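Local coordinates for protein 3-deoxy-d-manno-octulosonic-acid transferase (Acinetobacter baumannii, PDB 4BFC) that probably transfers Kdo from CMP-Kdo to a lipid A precursor in lipopolysaccharide synthesis, the part described here being its CMP-Kdo binding domain, at residues I191-A194 with C195-E198. Numbering follows the deposited sequence.
Sequences IWLA and CLAE
The amide nitrogen of Ala197 is gripped by two carbonyls: Ala197 N lies 3.1 Å from Leu193 O in an i to i+4 bond already bent to 139° at the hydrogen, and also makes a weak bond to Ala194 O. Just before it the pattern is regular. Cys195 N reaches Ile191 O at 2.8 Å and nearly straight, while Leu196 N meets Trp192 O at 3.0 Å, almost in line with that carbonyl. The move from clean i+4 bonds to a shared donor, followed by a 3.1 Å bond from Glu198 N back to Cys195 O, shows how a helix tightens as it runs out. This is the last turn of helix 185-197, which packs against the parallel sheet of a Rossmann-like domain, as in the C-terminal half of GT-B glycosyltransferases. Trp192 is buried on the sheet side, over strands 43-50 and 131-134, and its indole NE1 is tied to the carbonyl of Cys132. Leu196 rests on Gln43 and Val45. With SG beside its own backbone N (chi1 -72°), Cys195 turns its sulfur back along the helix to 4.2 Å from Ile191 CG2; both side chains also touch Leu180, and a beta-mercaptoethanol, probably from the crystallisation liquor, lies about 2 Å from the cysteine side chain, consistent with a mixed disulfide. Leu193 CD2 and Leu196 CD1 approach loosely, at 4.5 Å. Beyond the last turn, the extended side chain of Glu198 passes alongside the Ala194 carbonyl, its CG 3.1 Å from Ala194 O, while its backbone occupies the N-cap position of helix 199-214.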
loop_
_atom_site.group_PDB
_atom_site.type_symbol
_atom_site.label_atom_id
_atom_site.label_comp_id
_atom_site.label_asym_id
_atom_site.label_seq_id
_atom_site.Cartn_x
_atom_site.Cartn_y
_atom_site.Cartn_z
ATOM N N ILE A 191 4.928 -22.479 -18.780
ATOM C CA ILE A 191 5.765 -21.563 -19.485
ATOM C C ILE A 191 7.209 -21.654 -18.923
ATOM O O ILE A 191 8.195 -21.651 -19.720
ATOM C CB ILE A 191 5.220 -20.086 -19.428
ATOM C CG1 ILE A 191 3.909 -19.920 -20.242
ATOM C CG2 ILE A 191 6.261 -19.115 -19.874
ATOM C CD1 ILE A 191 3.101 -18.670 -19.882
ATOM N N TRP A 192 7.357 -21.685 -17.603
ATOM C CA TRP A 192 8.676 -21.774 -17.009
ATOM C C TRP A 192 9.373 -23.058 -17.486
ATOM O O TRP A 192 10.512 -22.997 -17.888
ATOM C CB TRP A 192 8.580 -21.852 -15.506
ATOM C CG TRP A 192 8.452 -20.502 -14.846
ATOM C CD1 TRP A 192 8.541 -19.223 -15.386
ATOM C CD2 TRP A 192 8.285 -20.338 -13.426
ATOM N NE1 TRP A 192 8.401 -18.251 -14.355
ATOM C CE2 TRP A 192 8.218 -18.899 -13.161
ATOM C CE3 TRP A 192 8.171 -21.237 -12.359
ATOM C CZ2 TRP A 192 8.134 -18.417 -11.871
ATOM C CZ3 TRP A 192 8.015 -20.725 -11.071
ATOM C CH2 TRP A 192 7.995 -19.352 -10.841
ATOM N N LEU A 193 8.672 -24.184 -17.416
ATOM C CA LEU A 193 9.356 -25.439 -17.759
ATOM C C LEU A 193 9.786 -25.461 -19.215
ATOM O O LEU A 193 10.869 -26.009 -19.548
ATOM C CB LEU A 193 8.509 -26.623 -17.352
ATOM C CG LEU A 193 8.234 -26.750 -15.881
ATOM C CD1 LEU A 193 7.178 -27.815 -15.682
ATOM C CD2 LEU A 193 9.550 -27.075 -15.156
ATOM N N ALA A 194 8.932 -24.889 -20.054
ATOM C CA ALA A 194 9.279 -24.738 -21.469
ATOM C C ALA A 194 10.488 -23.843 -21.655
ATOM O O ALA A 194 11.426 -24.216 -22.309
ATOM C CB ALA A 194 8.090 -24.225 -22.242
ATOM N N CYS A 195 10.530 -22.675 -20.974
ATOM C CA CYS A 195 11.701 -21.795 -21.105
ATOM C C CYS A 195 13.001 -22.482 -20.703
ATOM O O CYS A 195 14.059 -22.334 -21.338
ATOM C CB CYS A 195 11.531 -20.542 -20.223
ATOM S SG CYS A 195 10.302 -19.353 -20.804
ATOM N N LEU A 196 12.920 -23.267 -19.660
ATOM C CA LEU A 196 14.120 -23.877 -19.129
ATOM C C LEU A 196 14.588 -24.935 -20.096
ATOM O O LEU A 196 15.771 -25.179 -20.163
ATOM C CB LEU A 196 13.854 -24.482 -17.759
ATOM C CG LEU A 196 13.621 -23.535 -16.573
ATOM C CD1 LEU A 196 13.104 -24.340 -15.388
ATOM C CD2 LEU A 196 14.929 -22.748 -16.322
ATOM N N ALA A 197 13.640 -25.519 -20.837
ATOM C CA ALA A 197 14.024 -26.526 -21.865
ATOM C C ALA A 197 14.408 -25.954 -23.206
ATOM O O ALA A 197 14.796 -26.739 -24.101
ATOM C CB ALA A 197 12.862 -27.494 -22.051
ATOM N N GLU A 198 14.315 -24.639 -23.401
ATOM C CA GLU A 198 14.402 -23.994 -24.726
ATOM C C GLU A 198 15.375 -22.801 -24.666
ATOM O O GLU A 198 14.951 -21.653 -24.718
ATOM C CB GLU A 198 13.010 -23.533 -25.201
ATOM C CG GLU A 198 12.024 -24.704 -25.337
ATOM C CD GLU A 198 10.668 -24.321 -25.870
ATOM O OE1 GLU A 198 10.500 -23.176 -26.332
ATOM O OE2 GLU A 198 9.739 -25.174 -25.847
#